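Local coordinates for protein transcriptional regulator, Crp/Fnr family (Eubacterium rectale ATCC 33656, PDB 3DV8) that is a putative transcriptional regulator of the Crp/Fnr family that probably couples effector sensing by a cyclic nucleotide-binding-like domain to DNA recognition through a helix-turn-helix, at residues T28-K33 with E98-L103; I37-M42 with E92-A97; T45-V50 with M77-A82; V50-L55 with L72-M77. All coordinates share one frame; numbering follows the deposited sequence.

Contact 1 of 4, residues T28-K33 with E98-L103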
loop_
_atom_site.group_PDB
_atom_site.type_symbol
_atom_site.label_atom_id
_atom_site.label_comp_id
_atom_site.label_asym_id
_atom_site.label_seq_id
_atom_site.Cartn_x
_atom_site.Cartn_y
_atom_site.Cartn_z
ATOM N N THR A 28 2.644 -27.389 -12.384
ATOM C CA THR A 28 3.318 -26.664 -13.477
ATOM C C THR A 28 2.218 -26.143 -14.401
ATOM O O THR A 28 1.236 -26.851 -14.665
ATOM C CB THR A 28 4.285 -27.575 -14.269
ATOM O OG1 THR A 28 5.340 -28.007 -13.401
ATOM C CG2 THR A 28 4.890 -26.836 -15.479
ATOM N N GLN A 29 2.392 -24.925 -14.906
ATOM C CA GLN A 29 1.371 -24.275 -15.733
ATOM C C GLN A 29 1.978 -23.267 -16.695
ATOM O O GLN A 29 2.726 -22.395 -16.257
ATOM C CB GLN A 29 0.395 -23.552 -14.800
ATOM C CG GLN A 29 -0.837 -22.930 -15.453
ATOM C CD GLN A 29 -1.714 -22.132 -14.481
ATOM O OE1 GLN A 29 -2.937 -22.148 -14.592
ATOM N NE2 GLN A 29 -1.094 -21.424 -13.542
ATOM N N HIS A 30 1.683 -23.424 -17.991
ATOM C CA HIS A 30 2.060 -22.456 -19.023
ATOM C C HIS A 30 0.805 -21.598 -19.206
ATOM O O HIS A 30 -0.267 -22.128 -19.510
ATOM C CB HIS A 30 2.475 -23.127 -20.346
ATOM C CG HIS A 30 2.820 -22.149 -21.438
ATOM N ND1 HIS A 30 3.985 -21.407 -21.441
ATOM C CD2 HIS A 30 2.146 -21.788 -22.558
ATOM C CE1 HIS A 30 4.011 -20.630 -22.508
ATOM N NE2 HIS A 30 2.910 -20.848 -23.208
ATOM N N VAL A 31 0.948 -20.287 -19.014
ATOM C CA VAL A 31 -0.153 -19.318 -19.098
ATOM C C VAL A 31 0.085 -18.393 -20.290
ATOM O O VAL A 31 1.123 -17.752 -20.349
ATOM C CB VAL A 31 -0.219 -18.466 -17.791
ATOM C CG1 VAL A 31 -1.431 -17.564 -17.787
ATOM C CG2 VAL A 31 -0.252 -19.368 -16.568
ATOM N N LYS A 32 -0.855 -18.337 -21.239
ATOM C CA LYS A 32 -0.728 -17.442 -22.408
ATOM C C LYS A 32 -1.033 -15.998 -21.999
ATOM O O LYS A 32 -1.761 -15.766 -21.023
ATOM C CB LYS A 32 -1.623 -17.880 -23.580
ATOM C CG LYS A 32 -1.226 -19.226 -24.174
ATOM C CD LYS A 32 -1.921 -19.520 -25.489
ATOM C CE LYS A 32 -1.514 -20.896 -26.032
ATOM N NZ LYS A 32 -1.944 -21.129 -27.447
ATOM N N LYS A 33 -0.476 -15.044 -22.752
ATOM C CA LYS A 33 -0.655 -13.622 -22.451
ATOM C C LYS A 33 -2.107 -13.197 -22.583
ATOM O O LYS A 33 -2.775 -13.614 -23.514
ATOM C CB LYS A 33 0.259 -12.708 -23.284
ATOM C CG LYS A 33 -0.073 -12.499 -24.751
ATOM C CD LYS A 33 0.938 -11.546 -25.403
ATOM C CE LYS A 33 0.694 -10.087 -25.068
ATOM N NZ LYS A 33 1.914 -9.280 -25.376
ATOM N N GLU A 98 1.087 -10.746 -18.765
ATOM C CA GLU A 98 1.387 -9.749 -19.823
ATOM C C GLU A 98 2.149 -10.333 -21.010
ATOM O O GLU A 98 2.136 -9.750 -22.094
ATOM C CB GLU A 98 2.156 -8.554 -19.275
ATOM C CG GLU A 98 1.301 -7.617 -18.512
ATOM C CD GLU A 98 2.055 -6.374 -18.135
ATOM O OE1 GLU A 98 3.101 -6.484 -17.444
ATOM O OE2 GLU A 98 1.577 -5.291 -18.527
ATOM N N LYS A 99 2.882 -11.413 -20.762
ATOM C CA LYS A 99 3.563 -12.205 -21.783
ATOM C C LYS A 99 3.269 -13.648 -21.418
ATOM O O LYS A 99 2.761 -13.903 -20.309
ATOM C CB LYS A 99 5.061 -11.936 -21.759
ATOM C CG LYS A 99 5.423 -10.498 -22.137
ATOM C CD LYS A 99 6.935 -10.320 -22.174
ATOM C CE LYS A 99 7.335 -8.982 -22.759
ATOM N NZ LYS A 99 6.962 -7.877 -21.882
ATOM N N ASP A 100 3.536 -14.579 -22.342
ATOM C CA ASP A 100 3.350 -16.021 -22.075
ATOM C C ASP A 100 4.249 -16.374 -20.906
ATOM O O ASP A 100 5.442 -16.083 -20.963
ATOM C CB ASP A 100 3.722 -16.891 -23.278
ATOM C CG ASP A 100 2.729 -16.793 -24.418
ATOM O OD1 ASP A 100 1.741 -16.031 -24.337
ATOM O OD2 ASP A 100 2.952 -17.504 -25.417
ATOM N N THR A 101 3.684 -16.974 -19.861
ATOM C CA THR A 101 4.425 -17.236 -18.628
ATOM C C THR A 101 4.383 -18.690 -18.145
ATOM O O THR A 101 3.326 -19.321 -18.147
ATOM C CB THR A 101 3.916 -16.302 -17.510
ATOM O OG1 THR A 101 3.945 -14.948 -17.983
ATOM C CG2 THR A 101 4.782 -16.417 -16.258
ATOM N N ASP A 102 5.553 -19.197 -17.750
ATOM C CA ASP A 102 5.711 -20.525 -17.152
ATOM C C ASP A 102 5.772 -20.323 -15.639
ATOM O O ASP A 102 6.696 -19.677 -15.140
ATOM C CB ASP A 102 6.991 -21.205 -17.641
ATOM C CG ASP A 102 6.930 -21.566 -19.099
ATOM O OD1 ASP A 102 5.908 -22.148 -19.523
ATOM O OD2 ASP A 102 7.919 -21.300 -19.815
ATOM N N LEU A 103 4.775 -20.873 -14.939
ATOM C CA LEU A 103 4.632 -20.766 -13.487
ATOM C C LEU A 103 4.652 -22.129 -12.806
ATOM O O LEU A 103 4.370 -23.156 -13.420
ATOM C CB LEU A 103 3.266 -20.151 -13.110
ATOM C CG LEU A 103 2.808 -18.752 -13.497
ATOM C CD1 LEU A 103 2.716 -18.593 -14.999
ATOM C CD2 LEU A 103 1.432 -18.509 -12.890
HETATM O O HOH W 1 1.960 -20.137 -25.811
#

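Contact 2 of 4, residues I37-M42 with E92-A97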
loop_
_atom_site.group_PDB
_atom_site.type_symbol
_atom_site.label_atom_id
_atom_site.label_comp_id
_atom_site.label_asym_id
_atom_site.label_seq_id
_atom_site.Cartn_x
_atom_site.Cartn_y
_atom_site.Cartn_z
ATOM N N ILE A 37 -5.093 -14.925 -14.118
ATOM C CA ILE A 37 -4.753 -16.095 -13.280
ATOM C C ILE A 37 -5.338 -15.987 -11.866
ATOM O O ILE A 37 -5.522 -17.000 -11.192
ATOM C CB ILE A 37 -3.214 -16.393 -13.284
ATOM C CG1 ILE A 37 -2.403 -15.338 -12.533
ATOM C CG2 ILE A 37 -2.710 -16.538 -14.737
ATOM C CD1 ILE A 37 -0.921 -15.370 -12.858
ATOM N N HIS A 38 -5.589 -14.756 -11.414
ATOM C CA HIS A 38 -6.265 -14.471 -10.147
ATOM C C HIS A 38 -7.216 -13.270 -10.339
ATOM O O HIS A 38 -6.813 -12.253 -10.914
ATOM C CB HIS A 38 -5.259 -14.189 -9.051
ATOM C CG HIS A 38 -5.894 -13.960 -7.722
ATOM N ND1 HIS A 38 -5.994 -12.711 -7.153
ATOM C CD2 HIS A 38 -6.527 -14.811 -6.881
ATOM C CE1 HIS A 38 -6.627 -12.811 -6.001
ATOM N NE2 HIS A 38 -6.967 -14.071 -5.814
ATOM N N ASN A 39 -8.459 -13.400 -9.868
ATOM C CA ASN A 39 -9.493 -12.371 -10.030
ATOM C C ASN A 39 -10.210 -12.125 -8.709
ATOM O O ASN A 39 -11.347 -12.548 -8.519
ATOM C CB ASN A 39 -10.464 -12.792 -11.159
ATOM C CG ASN A 39 -11.466 -11.697 -11.549
ATOM O OD1 ASN A 39 -11.183 -10.497 -11.469
ATOM N ND2 ASN A 39 -12.637 -12.120 -12.006
ATOM N N GLY A 40 -9.507 -11.452 -7.800
ATOM C CA GLY A 40 -10.018 -11.092 -6.479
ATOM C C GLY A 40 -10.460 -12.284 -5.648
ATOM O O GLY A 40 -9.809 -13.330 -5.679
ATOM N N ASN A 41 -11.599 -12.132 -4.960
ATOM C CA ASN A 41 -12.187 -13.184 -4.107
ATOM C C ASN A 41 -12.721 -14.416 -4.849
ATOM O O ASN A 41 -13.045 -15.410 -4.204
ATOM C CB ASN A 41 -13.322 -12.610 -3.230
ATOM C CG ASN A 41 -12.845 -11.546 -2.249
ATOM O OD1 ASN A 41 -11.668 -11.475 -1.897
ATOM N ND2 ASN A 41 -13.775 -10.722 -1.787
HETATM N N MSE A 42 -12.834 -14.348 -6.179
HETATM C CA MSE A 42 -13.280 -15.485 -7.008
HETATM C C MSE A 42 -12.309 -16.673 -6.919
HETATM O O MSE A 42 -12.748 -17.810 -6.832
HETATM C CB MSE A 42 -13.416 -15.092 -8.497
HETATM C CG MSE A 42 -14.314 -13.887 -8.843
HETATM SE SE MSE A 42 -16.143 -14.002 -8.160
HETATM C CE MSE A 42 -15.900 -13.441 -6.238
ATOM N N GLU A 92 -9.032 -6.718 -2.789
ATOM C CA GLU A 92 -8.909 -7.643 -3.902
ATOM C C GLU A 92 -8.099 -7.030 -5.050
ATOM O O GLU A 92 -8.094 -5.812 -5.252
ATOM C CB GLU A 92 -10.255 -8.279 -4.312
ATOM C CG GLU A 92 -11.505 -7.451 -4.101
ATOM C CD GLU A 92 -12.789 -8.160 -4.503
ATOM O OE1 GLU A 92 -12.780 -9.374 -4.811
ATOM O OE2 GLU A 92 -13.827 -7.467 -4.509
ATOM N N VAL A 93 -7.348 -7.895 -5.728
ATOM C CA VAL A 93 -6.494 -7.526 -6.851
ATOM C C VAL A 93 -6.715 -8.520 -7.985
ATOM O O VAL A 93 -7.136 -9.659 -7.739
ATOM C CB VAL A 93 -4.979 -7.521 -6.452
ATOM C CG1 VAL A 93 -4.718 -6.525 -5.317
ATOM C CG2 VAL A 93 -4.484 -8.924 -6.069
ATOM N N THR A 94 -6.452 -8.072 -9.214
ATOM C CA THR A 94 -6.514 -8.917 -10.403
ATOM C C THR A 94 -5.066 -9.111 -10.881
ATOM O O THR A 94 -4.302 -8.143 -10.965
ATOM C CB THR A 94 -7.434 -8.323 -11.488
ATOM O OG1 THR A 94 -8.756 -8.207 -10.948
ATOM C CG2 THR A 94 -7.485 -9.218 -12.739
ATOM N N ILE A 95 -4.693 -10.368 -11.144
ATOM C CA ILE A 95 -3.351 -10.730 -11.619
ATOM C C ILE A 95 -3.522 -11.414 -12.972
ATOM O O ILE A 95 -4.344 -12.341 -13.098
ATOM C CB ILE A 95 -2.589 -11.664 -10.646
ATOM C CG1 ILE A 95 -2.641 -11.123 -9.200
ATOM C CG2 ILE A 95 -1.141 -11.809 -11.099
ATOM C CD1 ILE A 95 -2.127 -12.084 -8.157
ATOM N N GLU A 96 -2.774 -10.944 -13.975
ATOM C CA GLU A 96 -2.832 -11.506 -15.326
ATOM C C GLU A 96 -1.455 -11.578 -15.986
ATOM O O GLU A 96 -0.552 -10.823 -15.613
ATOM C CB GLU A 96 -3.791 -10.680 -16.192
ATOM C CG GLU A 96 -3.291 -9.271 -16.532
ATOM C CD GLU A 96 -4.274 -8.438 -17.335
ATOM O OE1 GLU A 96 -5.482 -8.756 -17.372
ATOM O OE2 GLU A 96 -3.821 -7.437 -17.921
ATOM N N ALA A 97 -1.327 -12.460 -16.981
ATOM C CA ALA A 97 -0.078 -12.642 -17.740
ATOM C C ALA A 97 0.053 -11.583 -18.846
ATOM O O ALA A 97 -0.784 -11.531 -19.752
ATOM C CB ALA A 97 -0.021 -14.056 -18.357
#

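Contact 3 of 4, residues T45-V50 with M77-A82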
loop_
_atom_site.group_PDB
_atom_site.type_symbol
_atom_site.label_atom_id
_atom_site.label_comp_id
_atom_site.label_asym_id
_atom_site.label_seq_id
_atom_site.Cartn_x
_atom_site.Cartn_y
_atom_site.Cartn_z
ATOM N N THR A 45 -5.900 -19.713 -5.743
ATOM C CA THR A 45 -5.107 -20.816 -6.285
ATOM C C THR A 45 -3.900 -21.180 -5.417
ATOM O O THR A 45 -3.802 -22.308 -4.921
ATOM C CB THR A 45 -4.678 -20.511 -7.747
ATOM O OG1 THR A 45 -4.108 -19.198 -7.819
ATOM C CG2 THR A 45 -5.893 -20.566 -8.676
ATOM N N GLY A 46 -3.017 -20.214 -5.205
ATOM C CA GLY A 46 -1.820 -20.420 -4.386
ATOM C C GLY A 46 -0.724 -19.434 -4.713
ATOM O O GLY A 46 -0.948 -18.495 -5.482
ATOM N N LEU A 47 0.449 -19.641 -4.113
ATOM C CA LEU A 47 1.619 -18.798 -4.394
ATOM C C LEU A 47 2.151 -19.201 -5.762
ATOM O O LEU A 47 2.171 -20.389 -6.072
ATOM C CB LEU A 47 2.723 -18.921 -3.333
ATOM C CG LEU A 47 2.447 -18.229 -1.990
ATOM C CD1 LEU A 47 1.404 -18.950 -1.126
ATOM C CD2 LEU A 47 3.739 -18.102 -1.232
ATOM N N LEU A 48 2.547 -18.215 -6.570
ATOM C CA LEU A 48 3.054 -18.443 -7.929
ATOM C C LEU A 48 4.540 -18.099 -7.970
ATOM O O LEU A 48 4.919 -17.023 -7.530
ATOM C CB LEU A 48 2.307 -17.589 -8.975
ATOM C CG LEU A 48 0.777 -17.519 -8.896
ATOM C CD1 LEU A 48 0.221 -16.512 -9.885
ATOM C CD2 LEU A 48 0.142 -18.883 -9.093
ATOM N N LEU A 49 5.366 -19.024 -8.466
ATOM C CA LEU A 49 6.802 -18.803 -8.672
ATOM C C LEU A 49 6.949 -18.681 -10.192
ATOM O O LEU A 49 6.650 -19.628 -10.936
ATOM C CB LEU A 49 7.643 -19.959 -8.116
ATOM C CG LEU A 49 9.173 -19.824 -8.195
ATOM C CD1 LEU A 49 9.688 -18.600 -7.427
ATOM C CD2 LEU A 49 9.876 -21.096 -7.691
ATOM N N VAL A 50 7.358 -17.503 -10.648
ATOM C CA VAL A 50 7.523 -17.236 -12.072
ATOM C C VAL A 50 8.856 -17.826 -12.538
ATOM O O VAL A 50 9.915 -17.303 -12.201
ATOM C CB VAL A 50 7.443 -15.699 -12.372
ATOM C CG1 VAL A 50 7.714 -15.399 -13.852
ATOM C CG2 VAL A 50 6.078 -15.128 -11.947
HETATM N N MSE A 77 7.988 -14.051 -6.797
HETATM C CA MSE A 77 6.915 -14.843 -6.209
HETATM C C MSE A 77 5.683 -14.003 -6.022
HETATM O O MSE A 77 5.765 -12.872 -5.576
HETATM C CB MSE A 77 7.308 -15.457 -4.878
HETATM C CG MSE A 77 7.477 -16.955 -4.924
HETATM SE SE MSE A 77 8.536 -17.451 -3.414
HETATM C CE MSE A 77 10.328 -16.795 -4.177
ATOM N N CYS A 78 4.541 -14.591 -6.351
ATOM C CA CYS A 78 3.254 -13.952 -6.187
ATOM C C CYS A 78 2.665 -14.465 -4.880
ATOM O O CYS A 78 2.510 -15.673 -4.716
ATOM C CB CYS A 78 2.346 -14.310 -7.353
ATOM S SG CYS A 78 0.776 -13.493 -7.272
ATOM N N LEU A 79 2.380 -13.553 -3.951
ATOM C CA LEU A 79 1.744 -13.889 -2.673
ATOM C C LEU A 79 0.234 -13.678 -2.720
ATOM O O LEU A 79 -0.517 -14.524 -2.219
ATOM C CB LEU A 79 2.331 -13.050 -1.526
ATOM C CG LEU A 79 1.786 -13.240 -0.098
ATOM C CD1 LEU A 79 1.730 -14.708 0.315
ATOM C CD2 LEU A 79 2.623 -12.460 0.900
ATOM N N LEU A 80 -0.199 -12.567 -3.339
ATOM C CA LEU A 80 -1.623 -12.145 -3.367
ATOM C C LEU A 80 -2.584 -13.025 -4.178
ATOM O O LEU A 80 -3.807 -12.856 -4.082
ATOM C CB LEU A 80 -1.754 -10.660 -3.753
ATOM C CG LEU A 80 -0.952 -9.665 -2.892
ATOM C CD1 LEU A 80 -1.165 -8.239 -3.398
ATOM C CD2 LEU A 80 -1.284 -9.766 -1.399
ATOM N N SER A 81 -2.028 -13.955 -4.962
ATOM C CA SER A 81 -2.801 -15.013 -5.635
ATOM C C SER A 81 -3.313 -16.067 -4.611
ATOM O O SER A 81 -4.193 -16.875 -4.951
ATOM C CB SER A 81 -1.967 -15.668 -6.740
ATOM O OG SER A 81 -0.681 -15.973 -6.250
ATOM N N ALA A 82 -2.731 -16.074 -3.399
ATOM C CA ALA A 82 -3.167 -16.891 -2.269
ATOM C C ALA A 82 -3.668 -15.991 -1.105
ATOM O O ALA A 82 -3.560 -16.394 0.046
ATOM C CB ALA A 82 -2.015 -17.799 -1.804
#

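Contact 4 of 4, residues V50-L55 with L72-M77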
loop_
_atom_site.group_PDB
_atom_site.type_symbol
_atom_site.label_atom_id
_atom_site.label_comp_id
_atom_site.label_asym_id
_atom_site.label_seq_id
_atom_site.Cartn_x
_atom_site.Cartn_y
_atom_site.Cartn_z
ATOM N N VAL A 50 7.358 -17.503 -10.648
ATOM C CA VAL A 50 7.523 -17.236 -12.072
ATOM C C VAL A 50 8.856 -17.826 -12.538
ATOM O O VAL A 50 9.915 -17.303 -12.201
ATOM C CB VAL A 50 7.443 -15.699 -12.372
ATOM C CG1 VAL A 50 7.714 -15.399 -13.852
ATOM C CG2 VAL A 50 6.078 -15.128 -11.947
ATOM N N LYS A 51 8.803 -18.942 -13.267
ATOM C CA LYS A 51 10.008 -19.535 -13.872
ATOM C C LYS A 51 10.489 -18.602 -14.990
ATOM O O LYS A 51 11.673 -18.257 -15.051
ATOM C CB LYS A 51 9.750 -20.932 -14.454
ATOM C CG LYS A 51 11.027 -21.627 -14.981
ATOM C CD LYS A 51 10.727 -22.859 -15.824
ATOM C CE LYS A 51 11.992 -23.387 -16.487
ATOM N NZ LYS A 51 11.706 -24.527 -17.395
ATOM N N SER A 52 9.555 -18.211 -15.863
ATOM C CA SER A 52 9.855 -17.352 -17.003
ATOM C C SER A 52 8.598 -16.651 -17.515
ATOM O O SER A 52 7.643 -17.320 -17.890
ATOM C CB SER A 52 10.474 -18.203 -18.115
ATOM O OG SER A 52 10.737 -17.444 -19.273
ATOM N N GLY A 53 8.606 -15.317 -17.526
ATOM C CA GLY A 53 7.466 -14.524 -17.997
ATOM C C GLY A 53 7.259 -13.194 -17.285
ATOM O O GLY A 53 8.180 -12.650 -16.656
ATOM N N GLN A 54 6.033 -12.682 -17.391
ATOM C CA GLN A 54 5.671 -11.379 -16.847
ATOM C C GLN A 54 4.191 -11.343 -16.431
ATOM O O GLN A 54 3.311 -11.625 -17.253
ATOM C CB GLN A 54 5.982 -10.305 -17.891
ATOM C CG GLN A 54 5.856 -8.857 -17.397
ATOM C CD GLN A 54 6.202 -7.843 -18.481
ATOM O OE1 GLN A 54 7.218 -7.966 -19.168
ATOM N NE2 GLN A 54 5.364 -6.835 -18.628
ATOM N N LEU A 55 3.951 -11.039 -15.145
ATOM C CA LEU A 55 2.611 -10.926 -14.555
ATOM C C LEU A 55 2.365 -9.484 -14.137
ATOM O O LEU A 55 3.306 -8.741 -13.813
ATOM C CB LEU A 55 2.440 -11.846 -13.343
ATOM C CG LEU A 55 2.632 -13.353 -13.552
ATOM C CD1 LEU A 55 2.414 -14.088 -12.219
ATOM C CD2 LEU A 55 1.702 -13.912 -14.646
ATOM N N LEU A 72 5.468 -8.551 -11.770
ATOM C CA LEU A 72 6.295 -9.677 -11.349
ATOM C C LEU A 72 6.962 -10.242 -12.616
ATOM O O LEU A 72 6.291 -10.434 -13.636
ATOM C CB LEU A 72 5.437 -10.734 -10.650
ATOM C CG LEU A 72 4.648 -10.311 -9.403
ATOM C CD1 LEU A 72 3.819 -11.487 -8.934
ATOM C CD2 LEU A 72 5.558 -9.821 -8.272
ATOM N N PHE A 73 8.275 -10.484 -12.539
ATOM C CA PHE A 73 9.102 -10.997 -13.660
ATOM C C PHE A 73 9.681 -12.380 -13.313
ATOM O O PHE A 73 9.249 -12.991 -12.333
ATOM C CB PHE A 73 10.214 -9.982 -13.954
ATOM C CG PHE A 73 9.703 -8.624 -14.305
ATOM C CD1 PHE A 73 9.292 -8.342 -15.612
ATOM C CD2 PHE A 73 9.623 -7.624 -13.335
ATOM C CE1 PHE A 73 8.814 -7.073 -15.959
ATOM C CE2 PHE A 73 9.146 -6.341 -13.661
ATOM C CZ PHE A 73 8.742 -6.062 -14.978
ATOM N N ASP A 74 10.627 -12.878 -14.122
ATOM C CA ASP A 74 11.310 -14.172 -13.879
ATOM C C ASP A 74 11.887 -14.180 -12.461
ATOM O O ASP A 74 12.461 -13.182 -12.046
ATOM C CB ASP A 74 12.462 -14.421 -14.884
ATOM C CG ASP A 74 12.004 -14.445 -16.352
ATOM O OD1 ASP A 74 10.866 -14.031 -16.655
ATOM O OD2 ASP A 74 12.787 -14.873 -17.219
HETATM N N MSE A 75 11.677 -15.279 -11.732
HETATM C CA MSE A 75 12.141 -15.498 -10.331
HETATM C C MSE A 75 11.353 -14.835 -9.194
HETATM O O MSE A 75 11.587 -15.175 -8.037
HETATM C CB MSE A 75 13.646 -15.243 -10.159
HETATM C CG MSE A 75 14.491 -16.227 -10.904
HETATM SE SE MSE A 75 16.284 -15.624 -11.033
HETATM C CE MSE A 75 16.018 -14.134 -12.430
ATOM N N ASP A 76 10.432 -13.916 -9.500
ATOM C CA ASP A 76 9.567 -13.320 -8.474
ATOM C C ASP A 76 8.565 -14.351 -7.959
ATOM O O ASP A 76 8.352 -15.396 -8.581
ATOM C CB ASP A 76 8.784 -12.091 -9.001
ATOM C CG ASP A 76 9.591 -10.806 -8.980
ATOM O OD1 ASP A 76 10.274 -10.542 -7.967
ATOM O OD2 ASP A 76 9.480 -10.014 -9.943
HETATM N N MSE A 77 7.988 -14.051 -6.797
HETATM C CA MSE A 77 6.915 -14.843 -6.209
HETATM C C MSE A 77 5.683 -14.003 -6.022
HETATM O O MSE A 77 5.765 -12.872 -5.576
HETATM C CB MSE A 77 7.308 -15.457 -4.878
HETATM C CG MSE A 77 7.477 -16.955 -4.924
HETATM SE SE MSE A 77 8.536 -17.451 -3.414
HETATM C CE MSE A 77 10.328 -16.795 -4.177
#

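Contact 1 of 4, residues T28-K33 with E98-L103
Gln29 with Leu103 and Val31 with Thr101 form antiparallel hydrogen-bonded pairs, and His30 with Asp102 is the non-hydrogen-bonded pair between them. Four backbone bonds join the two strands, among them Thr101 N to Val31 O at 2.7 Å.

The polar side chains gather on the face of His30. With CG anti to its backbone N (chi1 178°), the imidazole sends ND1 to Asp102 OD1 at 2.8 Å; the oxygen lies in the ring plane, but the nitrogen meets it from above the carboxylate plane. At the ring's other nitrogen, NE2 is 2.9 Å from a water that donates to Asp100 OD2. The second oxygen, Asp100 OD1, takes the Lys33 N-H on its anti side (2.9 Å), a carboxylate suiting a place where the strand pairing has ended.

On the opposite face, branched apolar residues suit the interior: Val31 CG2 meets Leu103 CD1 at 3.4 Å, with Ile37 against both residues. An alanine at Asp102 would probably leave His30 ND1 without its acceptor and the ring freer to turn.

Two carboxylates, one direct and one through water, would be expected to stabilise a protonated His30 on this exposed face.

Contact 2 of 4, residues I37-M42 with E92-A97
Ile37 and His38 both donate their backbone N-H to Ile95 O, at 2.9 and 3.2 Å respectively, making a classic beta bulge in an antiparallel pairing. The register then recovers: Ile95 N returns a bond to His38 O (2.8 Å), and Gly40 N reaches Val93 O at 3.0 Å. Gly40 has a positive phi of 58°, and a beta carbon there would run into Glu92 OE1, so glycine suits the position. That carboxylate oxygen accepts from Asn41 N at 3.0 Å, nearly in line with its own C-O bond, and ties the turn after the strand to the facing segment.

Ile95 carries the apolar side. Its CD1 lies 3.9 Å from His38 CB, while its CG2 faces Ile37 CD1 at 4.0 Å, so the two branches divide the bulged pair between them. The His38 ring, with CG anti to the backbone N (chi1 -177°), adds a weak bond from ND1 to Val93 O. An alanine in place of Ile95 would probably open a gap beside Ile37 CD1 and leave the His38 ring less firmly packed.

Strand 36-39 thus edges one of two four-stranded antiparallel sheets, paired with strand 94-97, as in the double-stranded beta-helix of cyclic nucleotide-binding domains.

Contact 3 of 4, residues T45-V50 with M77-A82
Leu48 and Cys78 form an antiparallel hydrogen-bonded pair, Cys78 N to Leu48 O at 2.7 Å and Leu48 N to Cys78 O at 3.1 Å, with Leu49 and Met77 the non-hydrogen-bonded pair beside it. Past Cys78 the second segment leaves the sheet in a short 3-10 turn, and a side chain replaces the backbone as donor: Ser81 OG gives its proton to Gly46 O at 2.6 Å. The hydroxyl sits between its own backbone N and carbonyl carbon (chi1 47°), and serine is small enough to fit against Leu48, whose CG is 3.4 Å from OG. Gly46 has a phi of 157°, where a beta carbon would crowd the preceding carbonyl.

Apolar contacts fill both faces. Leu48 CB meets Cys78 CB at 3.7 Å; on the other side Leu49 CD1 touches both CG and CE of Met77, present as selenomethionine, whose unbranched chain bends at its third torsion. Leu47 CD1 rests 3.7 Å from Ala82 CB, whose single methyl suits the close passage of the turn.

The disulfide Cys44-Cys84 joins the chain just beyond these segments. A short helical turn following a strand in this place is consistent with the start of the phosphate-binding cassette in CRP-like domains.

Contact 4 of 4, residues V50-L55 with L72-M77
Asp74 holds its CG anti to its own carbonyl carbon (chi1 -59°), which carries the carboxylate back over Ser52 and Gly53. There OD1 receives the N-H of Gly53 at 2.7 Å in a practically straight bond, although the nitrogen stands above the carboxylate plane. With CG anti to the backbone N (chi1 -171°), the Gln54 side chain runs beside that of Phe73, pointing the same way: Phe73 CE1 is 3.7 Å from Gln54 CG, and Gln54 OE1 lies at the ring's edge. The long glutamine can do two jobs, since its CG packs against the CD1-CE1 side of the ring while its amide bonds to Glu98 and Lys99. Ile162 touches both side chains, so this pair also meets helix 148-163, from the C-terminal part of the chain.

The arrangement belongs to a corner of the cyclic nucleotide-binding beta-roll, where strand 46-50 gives way to strand 55-60 of the other sheet. A classic bulge at Lys51 and Ser52, both facing Asp102, marks the change of direction. Gly53, with a phi of 147°, adopts an extended backbone that a side chain would strain.

Opposite it, Phe73 to Asp76 make a type II turn. Asp76 OD2 takes Phe73 N-H on its anti lone pair at 2.9 Å, fastening the turn across its mouth. Val50 N bonds to Asp76 O at 3.1 Å and Val50 O accepts from Met75 N at 2.7 Å, while Val50 CG1 packs against the Phe73 carbonyl. Just before the turn, Leu72 forms a hydrogen-bonded pair with Leu55, with Leu55 N 2.8 Å from Leu72 O.

Overall arrangement
Followed from the N terminus, the chain lays down the first member of each pair in order, 28-33, 37-42, 45-50 and 50-55, then returns through the second members in reverse. The contacts therefore nest without crossing: contact 4 closes the innermost loop, contact 3 encloses it, contact 2 encloses both and contact 1 closes the whole. Contacts 1 and 3 lie in one four-stranded sheet, where strands 101-107 and 46-50 are neighbours; contact 2 lies in the other, and contact 4 spans the corner between them. Ile37, Leu48, Leu55 and Leu103 meet in the core between the sheets. Contacts 3 and 4 share Val50 and Met77.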